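Local coordinates for extracellular invertase (Aspergillus kawachii, PDB 5XH8), which probably splits sucrose and passes its fructosyl group to water or to another sugar, making fructooligosaccharides such as 1-kestose, at residues A[9-14]-A[566-571]; A[17-22]-A[360-365]; A[24-29]-A[547-552]. All coordinates share one frame; numbering follows the deposited sequence.

Overall arrangement
All three contacts fasten the N-terminal segment that precedes strand 37-47. Interaction 3 is the buried one, its centre about 17 Å from the chain's centre, and rests on polar side chains of a beta turn reading backbone carbonyls and an N-H. Interactions 1 and 2, their centres about 29 and 27 Å from the chain's centre, are only partly buried: the first packs proline and leucine on a tryptophan that also donates to a backbone carbonyl; the second is backbone bonds at a short helix plus one glutamine side-chain bond. Interactions 1 and 3 tie the segment to the C-terminal family 32 region, interaction 2 to the N-terminal one. W26 joins them, its NE1 reaching S567 and its ring touching L14 and Q364.

Interaction 1: A[9-14]-A[566-571]; sequences VAPPNL and RSWYAN
The indole of W568 meets the 9-14 segment in two ways at once, by its N-H and by a face. NE1 donates to V9 O at 2.9 Å, a nearly straight bond (164° at the hydrogen) with the oxygen at the ring edge and close to the ring plane. Over one face lies P11, whose CB sits 3.8 Å from the centroid of the five-membered ring and only 15° off its normal, a CH-pi contact; CD of the same proline approaches CD1 of W568 at 3.7 Å. The six-membered ring is met by L14, whose CD2 comes within 3.6 Å of W568 CZ3, obliquely to the ring. Beside the indole stands Y569, with W568 CD1 over the centre of its ring and its hydroxyl turned to A10: OH is 3.4 Å from CA and 3.5 Å from CB of that alanine, while P11 CD lies near the same oxygen.

Neither segment forms a regular helix or strand. The 566-571 loop links strands 559-564 and 574-580, which belong to the two different sheets of the C-terminal region, a beta-sandwich as in other family 32 enzymes, so the N-terminal segment is held against a connection between those sheets.

The first torsion of W568, 177°, sets CG anti to the backbone N. Farther out, the carboxylate of E485 accepts from the backbone N-H groups of both W568 and Y569, and the ring of H484 stacks on Y569. K454 NZ bonds to S567 OG and Y569 O. On the other segment, P12 O and L14 N are hydrogen-bonded to the hydroxyls of T511 and T512.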
ATOM      1  N   VAL A   9      16.002  -6.824 -54.735  1.00 30.90           N
ATOM      2  CA  VAL A   9      14.660  -6.952 -55.272  1.00 29.72           C
ATOM      3  C   VAL A   9      13.709  -6.110 -54.438  1.00 31.76           C
ATOM      4  O   VAL A   9      13.920  -5.903 -53.218  1.00 30.85           O
ATOM      5  CB  VAL A   9      14.220  -8.436 -55.284  1.00 31.19           C
ATOM      6  CG1 VAL A   9      12.772  -8.597 -55.734  1.00 32.02           C
ATOM      7  CG2 VAL A   9      15.126  -9.232 -56.213  1.00 31.54           C
ATOM      8  N   ALA A  10      12.675  -5.595 -55.099  1.00 28.63           N
ATOM      9  CA  ALA A  10      11.690  -4.736 -54.464  1.00 30.09           C
ATOM     10  C   ALA A  10      11.031  -5.428 -53.252  1.00 28.95           C
ATOM     11  O   ALA A  10      10.888  -6.669 -53.242  1.00 29.46           O
ATOM     12  CB  ALA A  10      10.629  -4.318 -55.466  1.00 30.61           C
ATOM     13  N   PRO A  11      10.641  -4.633 -52.230  1.00 27.82           N
ATOM     14  CA  PRO A  11       9.985  -5.202 -51.046  1.00 29.63           C
ATOM     15  C   PRO A  11       8.520  -5.550 -51.282  1.00 29.12           C
ATOM     16  O   PRO A  11       7.858  -4.855 -52.055  1.00 26.86           O
ATOM     17  CB  PRO A  11      10.057  -4.058 -50.018  1.00 29.88           C
ATOM     18  CG  PRO A  11      10.107  -2.820 -50.839  1.00 29.48           C
ATOM     19  CD  PRO A  11      10.857  -3.179 -52.096  1.00 27.37           C
ATOM     20  N   PRO A  12       8.001  -6.576 -50.573  1.00 29.08           N
ATOM     21  CA  PRO A  12       6.568  -6.770 -50.510  1.00 27.85           C
ATOM     22  C   PRO A  12       5.943  -5.807 -49.507  1.00 29.22           C
ATOM     23  O   PRO A  12       6.613  -4.879 -48.998  1.00 27.97           O
ATOM     24  CB  PRO A  12       6.438  -8.197 -49.991  1.00 28.77           C
ATOM     25  CG  PRO A  12       7.596  -8.332 -49.044  1.00 29.55           C
ATOM     26  CD  PRO A  12       8.711  -7.550 -49.712  1.00 30.30           C
ATOM     27  N   ASN A  13       4.647  -5.998 -49.269  1.00 29.20           N
ATOM     28  CA  ASN A  13       4.028  -5.528 -48.036  1.00 28.39           C
ATOM     29  C   ASN A  13       4.701  -6.371 -46.959  1.00 26.40           C
ATOM     30  O   ASN A  13       4.484  -7.584 -46.891  1.00 24.35           O
ATOM     31  CB  ASN A  13       2.521  -5.763 -48.037  1.00 30.20           C
ATOM     32  CG  ASN A  13       1.838  -5.302 -46.728  1.00 33.82           C
ATOM     33  OD1 ASN A  13       2.468  -5.077 -45.682  1.00 33.89           O
ATOM     34  ND2 ASN A  13       0.537  -5.177 -46.796  1.00 32.31           N
ATOM     35  N   LEU A  14       5.556  -5.738 -46.158  1.00 26.84           N
ATOM     36  CA  LEU A  14       6.359  -6.500 -45.170  1.00 28.58           C
ATOM     37  C   LEU A  14       5.534  -7.296 -44.156  1.00 28.39           C
ATOM     38  O   LEU A  14       5.992  -8.313 -43.664  1.00 28.15           O
ATOM     39  CB  LEU A  14       7.362  -5.600 -44.452  1.00 29.51           C
ATOM     40  CG  LEU A  14       8.341  -4.883 -45.382  1.00 29.58           C
ATOM     41  CD1 LEU A  14       9.204  -3.946 -44.565  1.00 29.94           C
ATOM     42  CD2 LEU A  14       9.193  -5.882 -46.133  1.00 32.31           C
ATOM     43  N   ARG A 566      14.964   3.557 -42.143  1.00 25.72           N
ATOM     44  CA  ARG A 566      14.719   2.175 -42.479  1.00 26.40           C
ATOM     45  C   ARG A 566      14.792   1.942 -44.012  1.00 27.51           C
ATOM     46  O   ARG A 566      13.809   1.561 -44.644  1.00 27.13           O
ATOM     47  CB  ARG A 566      13.403   1.724 -41.823  1.00 28.35           C
ATOM     48  CG  ARG A 566      13.566   1.570 -40.300  1.00 30.21           C
ATOM     49  CD  ARG A 566      12.488   0.770 -39.540  1.00 33.63           C
ATOM     50  NE  ARG A 566      11.547   1.691 -39.008  1.00 35.99           N
ATOM     51  CZ  ARG A 566      11.205   1.937 -37.744  1.00 30.43           C
ATOM     52  NH1 ARG A 566      11.585   1.231 -36.669  1.00 31.69           N
ATOM     53  NH2 ARG A 566      10.344   2.922 -37.600  1.00 27.70           N
ATOM     54  N   SER A 567      15.984   2.146 -44.580  1.00 28.03           N
ATOM     55  CA  SER A 567      16.207   1.896 -46.012  1.00 28.93           C
ATOM     56  C   SER A 567      16.176   0.390 -46.280  1.00 29.04           C
ATOM     57  O   SER A 567      16.641  -0.424 -45.458  1.00 28.86           O
ATOM     58  CB  SER A 567      17.520   2.536 -46.501  1.00 28.28           C
ATOM     59  OG  SER A 567      18.652   1.791 -46.096  1.00 30.15           O
ATOM     60  N   TRP A 568      15.610   0.032 -47.432  1.00 28.63           N
ATOM     61  CA  TRP A 568      15.461  -1.353 -47.867  1.00 29.31           C
ATOM     62  C   TRP A 568      16.619  -1.907 -48.719  1.00 30.06           C
ATOM     63  O   TRP A 568      17.117  -2.994 -48.428  1.00 29.21           O
ATOM     64  CB  TRP A 568      14.148  -1.499 -48.656  1.00 29.37           C
ATOM     65  CG  TRP A 568      13.968  -2.876 -49.184  1.00 29.71           C
ATOM     66  CD1 TRP A 568      14.225  -3.308 -50.457  1.00 29.69           C
ATOM     67  CD2 TRP A 568      13.518  -4.023 -48.454  1.00 30.22           C
ATOM     68  NE1 TRP A 568      13.965  -4.650 -50.554  1.00 30.36           N
ATOM     69  CE2 TRP A 568      13.539  -5.119 -49.345  1.00 29.44           C
ATOM     70  CE3 TRP A 568      13.111  -4.235 -47.129  1.00 29.88           C
ATOM     71  CZ2 TRP A 568      13.144  -6.400 -48.963  1.00 30.83           C
ATOM     72  CZ3 TRP A 568      12.730  -5.518 -46.744  1.00 29.12           C
ATOM     73  CH2 TRP A 568      12.745  -6.578 -47.656  1.00 30.18           C
ATOM     74  N   TYR A 569      16.977  -1.193 -49.792  1.00 30.46           N
ATOM     75  CA  TYR A 569      17.816  -1.742 -50.872  1.00 32.35           C
ATOM     76  C   TYR A 569      19.276  -1.850 -50.436  1.00 32.37           C
ATOM     77  O   TYR A 569      19.817  -0.945 -49.800  1.00 29.13           O
ATOM     78  CB  TYR A 569      17.706  -0.891 -52.175  1.00 33.50           C
ATOM     79  CG  TYR A 569      16.407  -1.068 -52.927  1.00 33.47           C
ATOM     80  CD1 TYR A 569      16.191  -2.194 -53.729  1.00 34.83           C
ATOM     81  CD2 TYR A 569      15.384  -0.119 -52.851  1.00 35.68           C
ATOM     82  CE1 TYR A 569      14.990  -2.377 -54.420  1.00 33.72           C
ATOM     83  CE2 TYR A 569      14.179  -0.293 -53.548  1.00 35.27           C
ATOM     84  CZ  TYR A 569      13.997  -1.431 -54.330  1.00 33.51           C
ATOM     85  OH  TYR A 569      12.821  -1.624 -55.004  1.00 33.02           O
ATOM     86  N   ALA A 570      19.901  -2.966 -50.791  1.00 33.06           N
ATOM     87  CA  ALA A 570      21.293  -3.246 -50.455  1.00 35.09           C
ATOM     88  C   ALA A 570      22.230  -2.107 -50.894  1.00 37.88           C
ATOM     89  O   ALA A 570      23.163  -1.755 -50.154  1.00 36.90           O
ATOM     90  CB  ALA A 570      21.723  -4.572 -51.063  1.00 33.31           C
ATOM     91  N   ASN A 571      21.906  -1.506 -52.047  1.00 38.41           N
ATOM     92  CA  ASN A 571      22.659  -0.404 -52.678  1.00 41.51           C
ATOM     93  C   ASN A 571      22.438   0.950 -52.104  1.00 37.37           C
ATOM     94  O   ASN A 571      23.020   1.891 -52.602  1.00 32.60           O
ATOM     95  CB  ASN A 571      22.201  -0.203 -54.137  1.00 47.47           C
ATOM     96  CG  ASN A 571      22.549  -1.343 -55.015  1.00 58.23           C
ATOM     97  OD1 ASN A 571      23.133  -2.342 -54.573  1.00 73.25           O
ATOM     98  ND2 ASN A 571      22.173  -1.229 -56.282  1.00 66.43           N
TER

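Interaction 2: A[17-22]-A[360-365]; sequences LPNGSL and PTNQQN
Q363 reaches L17 through a bent chain: chi1 of -70° sets CG beside the backbone N, and chi2 of 74° turns CD back. From there NE2 of Q363 donates to L17 O at 2.9 Å, nearly straight (170°), with the carbonyl oxygen in the amide plane of Q363. The 17-22 segment holds a type II beta turn from P18 to S21, docked on the short helix 361-364 that leads into strand 366-385 of the N-terminal family 32 region, a beta-propeller. G20, at the third turn position with positive phi, donates its N-H to N362 O at 3.0 Å in the carbonyl plane, on a lone pair. L22 N bonds to Q363 O at 2.9 Å from above the carbonyl plane. Within the turn, P18 O accepts from both OG and N of S21.

Side chains add to this. N19 and N362 lie side by side with their amide planes nearly perpendicular, N19 OD1 lying 3.2 Å from N362 CB. L22 runs alongside Q363, with L22 CD1 3.8 Å from Q363 CB. Q364 NE2 bonds to W366 O, while a water lies 2.9 Å from both L22 O and Q364 OE1 and links the two.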
ATOM      1  N   LEU A  17       5.205 -11.192 -44.714  1.00 30.54           N
ATOM      2  CA  LEU A  17       6.341 -12.124 -44.584  1.00 31.34           C
ATOM      3  C   LEU A  17       6.232 -12.973 -43.305  1.00 30.80           C
ATOM      4  O   LEU A  17       5.458 -12.631 -42.417  1.00 30.88           O
ATOM      5  CB  LEU A  17       7.671 -11.369 -44.630  1.00 31.83           C
ATOM      6  CG  LEU A  17       8.008 -10.699 -45.973  1.00 32.75           C
ATOM      7  CD1 LEU A  17       9.163  -9.728 -45.819  1.00 33.62           C
ATOM      8  CD2 LEU A  17       8.350 -11.747 -47.023  1.00 33.40           C
ATOM      9  N   PRO A  18       6.979 -14.093 -43.226  1.00 29.99           N
ATOM     10  CA  PRO A  18       6.960 -14.901 -42.017  1.00 31.41           C
ATOM     11  C   PRO A  18       7.533 -14.187 -40.794  1.00 30.89           C
ATOM     12  O   PRO A  18       8.300 -13.217 -40.916  1.00 28.49           O
ATOM     13  CB  PRO A  18       7.852 -16.106 -42.356  1.00 31.75           C
ATOM     14  CG  PRO A  18       7.917 -16.139 -43.841  1.00 32.07           C
ATOM     15  CD  PRO A  18       7.789 -14.720 -44.289  1.00 31.25           C
ATOM     16  N   ASN A  19       7.140 -14.696 -39.637  1.00 31.05           N
ATOM     17  CA  ASN A  19       7.636 -14.215 -38.346  1.00 33.75           C
ATOM     18  C   ASN A  19       9.132 -14.390 -38.293  1.00 31.60           C
ATOM     19  O   ASN A  19       9.631 -15.435 -38.686  1.00 30.07           O
ATOM     20  CB  ASN A  19       7.031 -15.019 -37.208  1.00 33.64           C
ATOM     21  CG  ASN A  19       5.561 -14.743 -37.029  1.00 34.37           C
ATOM     22  OD1 ASN A  19       5.028 -13.762 -37.534  1.00 34.05           O
ATOM     23  ND2 ASN A  19       4.893 -15.617 -36.304  1.00 38.44           N
ATOM     24  N   GLY A  20       9.844 -13.360 -37.851  1.00 28.59           N
ATOM     25  CA  GLY A  20      11.302 -13.465 -37.722  1.00 27.73           C
ATOM     26  C   GLY A  20      12.107 -13.240 -38.986  1.00 28.00           C
ATOM     27  O   GLY A  20      13.320 -13.139 -38.899  1.00 27.25           O
ATOM     28  N   SER A  21      11.451 -13.115 -40.157  1.00 28.16           N
ATOM     29  CA  SER A  21      12.158 -13.080 -41.434  1.00 26.53           C
ATOM     30  C   SER A  21      12.926 -11.777 -41.612  1.00 25.51           C
ATOM     31  O   SER A  21      13.925 -11.756 -42.316  1.00 26.71           O
ATOM     32  CB  SER A  21      11.178 -13.317 -42.609  1.00 27.69           C
ATOM     33  OG  SER A  21      10.237 -12.260 -42.714  1.00 25.96           O
ATOM     34  N   LEU A  22      12.495 -10.704 -40.941  1.00 26.35           N
ATOM     35  CA  LEU A  22      13.190  -9.424 -40.991  1.00 24.29           C
ATOM     36  C   LEU A  22      14.005  -9.095 -39.715  1.00 25.04           C
ATOM     37  O   LEU A  22      14.291  -7.933 -39.445  1.00 25.12           O
ATOM     38  CB  LEU A  22      12.201  -8.311 -41.289  1.00 26.36           C
ATOM     39  CG  LEU A  22      11.345  -8.414 -42.570  1.00 27.32           C
ATOM     40  CD1 LEU A  22      10.412  -7.229 -42.644  1.00 26.44           C
ATOM     41  CD2 LEU A  22      12.215  -8.472 -43.825  1.00 27.02           C
ATOM     42  N   PRO A 360       5.656  -3.963 -39.325  1.00 26.98           N
ATOM     43  CA  PRO A 360       5.837  -5.415 -39.365  1.00 26.65           C
ATOM     44  C   PRO A 360       6.633  -5.970 -38.155  1.00 27.21           C
ATOM     45  O   PRO A 360       7.769  -6.449 -38.282  1.00 24.39           O
ATOM     46  CB  PRO A 360       6.553  -5.618 -40.688  1.00 26.68           C
ATOM     47  CG  PRO A 360       7.356  -4.380 -40.840  1.00 26.93           C
ATOM     48  CD  PRO A 360       6.471  -3.291 -40.347  1.00 26.84           C
ATOM     49  N   THR A 361       5.978  -5.945 -37.000  1.00 27.78           N
ATOM     50  CA  THR A 361       6.616  -6.241 -35.718  1.00 28.39           C
ATOM     51  C   THR A 361       6.915  -7.723 -35.597  1.00 27.20           C
ATOM     52  O   THR A 361       8.032  -8.095 -35.224  1.00 24.84           O
ATOM     53  CB  THR A 361       5.772  -5.684 -34.544  1.00 29.86           C
ATOM     54  OG1 THR A 361       5.831  -4.253 -34.622  1.00 31.39           O
ATOM     55  CG2 THR A 361       6.327  -6.136 -33.167  1.00 30.60           C
ATOM     56  N   ASN A 362       5.976  -8.574 -36.001  1.00 26.90           N
ATOM     57  CA  ASN A 362       6.220 -10.020 -35.928  1.00 29.15           C
ATOM     58  C   ASN A 362       7.321 -10.470 -36.869  1.00 27.36           C
ATOM     59  O   ASN A 362       8.025 -11.423 -36.562  1.00 27.40           O
ATOM     60  CB  ASN A 362       4.955 -10.818 -36.206  1.00 31.66           C
ATOM     61  CG  ASN A 362       3.894 -10.602 -35.146  1.00 34.65           C
ATOM     62  OD1 ASN A 362       4.170 -10.123 -34.047  1.00 38.99           O
ATOM     63  ND2 ASN A 362       2.679 -10.944 -35.480  1.00 38.73           N
ATOM     64  N   GLN A 363       7.482  -9.751 -37.977  1.00 26.34           N
ATOM     65  CA  GLN A 363       8.536 -10.035 -38.956  1.00 25.73           C
ATOM     66  C   GLN A 363       9.892  -9.612 -38.403  1.00 24.82           C
ATOM     67  O   GLN A 363      10.880 -10.339 -38.505  1.00 25.17           O
ATOM     68  CB  GLN A 363       8.241  -9.296 -40.272  1.00 26.34           C
ATOM     69  CG  GLN A 363       7.047  -9.864 -41.040  1.00 26.77           C
ATOM     70  CD  GLN A 363       5.697  -9.515 -40.432  1.00 27.82           C
ATOM     71  OE1 GLN A 363       5.513  -8.471 -39.789  1.00 26.95           O
ATOM     72  NE2 GLN A 363       4.735 -10.381 -40.655  1.00 29.73           N
ATOM     73  N   GLN A 364       9.941  -8.427 -37.812  1.00 24.35           N
ATOM     74  CA  GLN A 364      11.187  -7.940 -37.241  1.00 25.40           C
ATOM     75  C   GLN A 364      11.553  -8.745 -35.988  1.00 23.98           C
ATOM     76  O   GLN A 364      12.703  -9.098 -35.799  1.00 23.63           O
ATOM     77  CB  GLN A 364      11.094  -6.442 -36.948  1.00 26.57           C
ATOM     78  CG  GLN A 364      12.416  -5.833 -36.541  1.00 28.73           C
ATOM     79  CD  GLN A 364      12.421  -4.331 -36.685  1.00 29.21           C
ATOM     80  OE1 GLN A 364      13.019  -3.789 -37.612  1.00 27.23           O
ATOM     81  NE2 GLN A 364      11.741  -3.644 -35.758  1.00 28.75           N
ATOM     82  N   ASN A 365      10.566  -9.058 -35.160  1.00 23.46           N
ATOM     83  CA  ASN A 365      10.786  -9.773 -33.917  1.00 25.19           C
ATOM     84  C   ASN A 365      11.699  -9.025 -32.923  1.00 24.35           C
ATOM     85  O   ASN A 365      12.293  -9.652 -32.046  1.00 24.91           O
ATOM     86  CB  ASN A 365      11.308 -11.196 -34.158  1.00 27.30           C
ATOM     87  CG  ASN A 365      11.172 -12.086 -32.921  1.00 30.01           C
ATOM     88  OD1 ASN A 365      10.254 -11.932 -32.144  1.00 32.20           O
ATOM     89  ND2 ASN A 365      12.109 -12.984 -32.727  1.00 31.39           N
TER
HETATM   90  O   HOH W   1      15.288  -5.413 -38.538  1.00 29.57           O

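Interaction 3: A[24-29]-A[547-552]; sequences ETWRPR and DNSVLE
N548, S549 and D547, in the turn from D547 to V550, exchange hydrogen bonds with the backbone of 24-29. N548 ND2 donates to R27 O at 3.0 Å with the acceptor exactly in its amide plane, though ND2 itself stands above the plane of the R27 carbonyl, and makes a weak bond to T25 O. S549 OG gives a short bond of 2.6 Å to W26 O, on a lone pair; its chi1 of 65° puts OG between the backbone N and the carbonyl carbon. D547 OD1 accepts from R29 N at 2.8 Å on its syn side.

Van der Waals contacts are fewer. The P28 and V550 side chains cross obliquely, CG of the proline 4.0 Å from CG2 of the valine. P28 CB rests by D547 OD2 at 3.3 Å, and W26 CB meets S549 CB.

The turn, of type II', forms the hairpin between strands 534-547 and 550-555 of the C-terminal beta-sandwich; P28 also touches W366 of the propeller region, placing the segment at the junction of the two domains.

D547 OD2 binds H31 ND1 and A30 N, so both carboxylate oxygens are occupied. With three N-H donors around it, the buried carboxylate is likely to be stabilised as the anion.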
ATOM      1  N   GLU A  24      17.254  -9.388 -38.953  1.00 28.08           N
ATOM      2  CA  GLU A  24      18.506  -8.668 -39.211  1.00 27.76           C
ATOM      3  C   GLU A  24      18.385  -7.412 -40.056  1.00 27.78           C
ATOM      4  O   GLU A  24      19.325  -6.615 -40.095  1.00 29.26           O
ATOM      5  CB  GLU A  24      19.566  -9.612 -39.821  1.00 29.30           C
ATOM      6  CG  GLU A  24      19.989 -10.783 -38.929  1.00 32.17           C
ATOM      7  CD  GLU A  24      20.719 -10.385 -37.614  1.00 37.06           C
ATOM      8  OE1 GLU A  24      21.026  -9.190 -37.395  1.00 38.54           O
ATOM      9  OE2 GLU A  24      20.979 -11.281 -36.764  1.00 38.07           O
ATOM     10  N   THR A  25      17.231  -7.197 -40.688  1.00 26.74           N
ATOM     11  CA  THR A  25      17.087  -6.213 -41.755  1.00 25.21           C
ATOM     12  C   THR A  25      17.583  -4.845 -41.374  1.00 26.83           C
ATOM     13  O   THR A  25      18.414  -4.247 -42.097  1.00 26.28           O
ATOM     14  CB  THR A  25      15.612  -6.110 -42.196  1.00 26.10           C
ATOM     15  OG1 THR A  25      15.154  -7.407 -42.579  1.00 23.29           O
ATOM     16  CG2 THR A  25      15.433  -5.143 -43.380  1.00 27.84           C
ATOM     17  N   TRP A  26      17.077  -4.361 -40.235  1.00 24.52           N
ATOM     18  CA  TRP A  26      17.320  -2.997 -39.767  1.00 24.98           C
ATOM     19  C   TRP A  26      18.061  -2.939 -38.414  1.00 23.95           C
ATOM     20  O   TRP A  26      18.210  -1.866 -37.811  1.00 26.19           O
ATOM     21  CB  TRP A  26      15.978  -2.283 -39.682  1.00 24.83           C
ATOM     22  CG  TRP A  26      15.370  -1.964 -41.042  1.00 26.69           C
ATOM     23  CD1 TRP A  26      16.021  -1.458 -42.149  1.00 27.00           C
ATOM     24  CD2 TRP A  26      13.985  -2.085 -41.418  1.00 27.42           C
ATOM     25  NE1 TRP A  26      15.127  -1.268 -43.181  1.00 27.16           N
ATOM     26  CE2 TRP A  26      13.877  -1.652 -42.767  1.00 26.83           C
ATOM     27  CE3 TRP A  26      12.823  -2.517 -40.748  1.00 26.56           C
ATOM     28  CZ2 TRP A  26      12.665  -1.635 -43.448  1.00 26.90           C
ATOM     29  CZ3 TRP A  26      11.608  -2.499 -41.432  1.00 28.24           C
ATOM     30  CH2 TRP A  26      11.540  -2.048 -42.771  1.00 27.77           C
ATOM     31  N   ARG A  27      18.552  -4.090 -37.987  1.00 24.24           N
ATOM     32  CA  ARG A  27      19.114  -4.283 -36.661  1.00 24.78           C
ATOM     33  C   ARG A  27      20.497  -3.642 -36.510  1.00 24.91           C
ATOM     34  O   ARG A  27      21.409  -3.912 -37.289  1.00 23.63           O
ATOM     35  CB  ARG A  27      19.193  -5.775 -36.352  1.00 24.60           C
ATOM     36  CG  ARG A  27      19.467  -6.114 -34.892  1.00 25.00           C
ATOM     37  CD  ARG A  27      19.290  -7.599 -34.619  1.00 23.57           C
ATOM     38  NE  ARG A  27      19.674  -7.914 -33.248  1.00 23.63           N
ATOM     39  CZ  ARG A  27      18.925  -7.734 -32.155  1.00 22.85           C
ATOM     40  NH1 ARG A  27      17.681  -7.269 -32.219  1.00 23.02           N
ATOM     41  NH2 ARG A  27      19.436  -8.037 -30.967  1.00 23.50           N
ATOM     42  N   PRO A  28      20.661  -2.815 -35.478  1.00 24.58           N
ATOM     43  CA  PRO A  28      21.980  -2.250 -35.253  1.00 25.20           C
ATOM     44  C   PRO A  28      22.961  -3.288 -34.684  1.00 24.04           C
ATOM     45  O   PRO A  28      22.538  -4.318 -34.129  1.00 25.31           O
ATOM     46  CB  PRO A  28      21.691  -1.112 -34.276  1.00 25.04           C
ATOM     47  CG  PRO A  28      20.521  -1.583 -33.497  1.00 25.16           C
ATOM     48  CD  PRO A  28      19.690  -2.364 -34.467  1.00 26.62           C
ATOM     49  N   ARG A  29      24.255  -3.014 -34.824  1.00 24.02           N
ATOM     50  CA  ARG A  29      25.311  -3.849 -34.205  1.00 24.39           C
ATOM     51  C   ARG A  29      26.074  -3.214 -33.040  1.00 22.98           C
ATOM     52  O   ARG A  29      26.719  -3.940 -32.270  1.00 24.23           O
ATOM     53  CB  ARG A  29      26.303  -4.309 -35.281  1.00 25.12           C
ATOM     54  CG  ARG A  29      27.182  -3.220 -35.868  1.00 26.33           C
ATOM     55  CD  ARG A  29      28.323  -3.829 -36.695  1.00 29.07           C
ATOM     56  NE  ARG A  29      27.832  -4.588 -37.853  1.00 31.24           N
ATOM     57  CZ  ARG A  29      28.245  -4.476 -39.125  1.00 35.34           C
ATOM     58  NH1 ARG A  29      29.234  -3.650 -39.512  1.00 35.14           N
ATOM     59  NH2 ARG A  29      27.667  -5.246 -40.043  1.00 35.33           N
ATOM     60  N   ASP A 547      23.865   3.238 -37.778  1.00 27.05           N
ATOM     61  CA  ASP A 547      24.009   1.846 -37.368  1.00 26.46           C
ATOM     62  C   ASP A 547      22.794   1.080 -37.889  1.00 27.11           C
ATOM     63  O   ASP A 547      21.802   0.827 -37.170  1.00 24.15           O
ATOM     64  CB  ASP A 547      24.172   1.775 -35.837  1.00 25.43           C
ATOM     65  CG  ASP A 547      24.535   0.420 -35.350  1.00 24.83           C
ATOM     66  OD1 ASP A 547      24.663  -0.533 -36.158  1.00 23.08           O
ATOM     67  OD2 ASP A 547      24.694   0.290 -34.117  1.00 25.38           O
ATOM     68  N   ASN A 548      22.900   0.724 -39.172  1.00 26.92           N
ATOM     69  CA  ASN A 548      21.841   0.095 -39.955  1.00 26.27           C
ATOM     70  C   ASN A 548      20.629   1.020 -40.118  1.00 27.24           C
ATOM     71  O   ASN A 548      20.599   1.794 -41.076  1.00 30.43           O
ATOM     72  CB  ASN A 548      21.512  -1.313 -39.435  1.00 27.15           C
ATOM     73  CG  ASN A 548      21.107  -2.271 -40.555  1.00 28.28           C
ATOM     74  OD1 ASN A 548      20.972  -1.870 -41.708  1.00 29.19           O
ATOM     75  ND2 ASN A 548      20.915  -3.527 -40.214  1.00 26.00           N
ATOM     76  N   SER A 549      19.634   0.950 -39.231  1.00 26.10           N
ATOM     77  CA  SER A 549      18.494   1.867 -39.251  1.00 24.67           C
ATOM     78  C   SER A 549      18.537   2.932 -38.160  1.00 24.68           C
ATOM     79  O   SER A 549      17.678   3.802 -38.136  1.00 25.86           O
ATOM     80  CB  SER A 549      17.174   1.099 -39.116  1.00 26.06           C
ATOM     81  OG  SER A 549      17.049   0.453 -37.858  1.00 25.57           O
ATOM     82  N   VAL A 550      19.502   2.875 -37.248  1.00 24.05           N
ATOM     83  CA  VAL A 550      19.578   3.872 -36.191  1.00 23.04           C
ATOM     84  C   VAL A 550      20.472   5.014 -36.641  1.00 23.63           C
ATOM     85  O   VAL A 550      21.649   4.809 -36.838  1.00 24.70           O
ATOM     86  CB  VAL A 550      20.137   3.268 -34.883  1.00 22.28           C
ATOM     87  CG1 VAL A 550      20.152   4.326 -33.790  1.00 22.23           C
ATOM     88  CG2 VAL A 550      19.315   2.072 -34.468  1.00 22.71           C
ATOM     89  N   LEU A 551      19.907   6.214 -36.783  1.00 25.85           N
ATOM     90  CA  LEU A 551      20.668   7.414 -37.076  1.00 26.43           C
ATOM     91  C   LEU A 551      20.765   8.296 -35.832  1.00 25.99           C
ATOM     92  O   LEU A 551      19.748   8.671 -35.257  1.00 27.37           O
ATOM     93  CB  LEU A 551      20.009   8.227 -38.219  1.00 27.02           C
ATOM     94  CG  LEU A 551      20.609   9.629 -38.485  1.00 26.57           C
ATOM     95  CD1 LEU A 551      22.080   9.590 -38.889  1.00 26.90           C
ATOM     96  CD2 LEU A 551      19.784  10.335 -39.543  1.00 27.82           C
ATOM     97  N   GLU A 552      21.986   8.645 -35.457  1.00 25.47           N
ATOM     98  CA  GLU A 552      22.240   9.652 -34.442  1.00 27.05           C
ATOM     99  C   GLU A 552      23.057  10.796 -35.056  1.00 27.00           C
ATOM    100  O   GLU A 552      24.132  10.581 -35.627  1.00 27.67           O
ATOM    101  CB  GLU A 552      22.958   9.044 -33.240  1.00 26.52           C
ATOM    102  CG  GLU A 552      22.126   7.954 -32.547  1.00 26.33           C
ATOM    103  CD  GLU A 552      22.707   7.468 -31.223  1.00 26.27           C
ATOM    104  OE1 GLU A 552      23.265   8.290 -30.468  1.00 26.72           O
ATOM    105  OE2 GLU A 552      22.572   6.263 -30.906  1.00 24.33           O
TER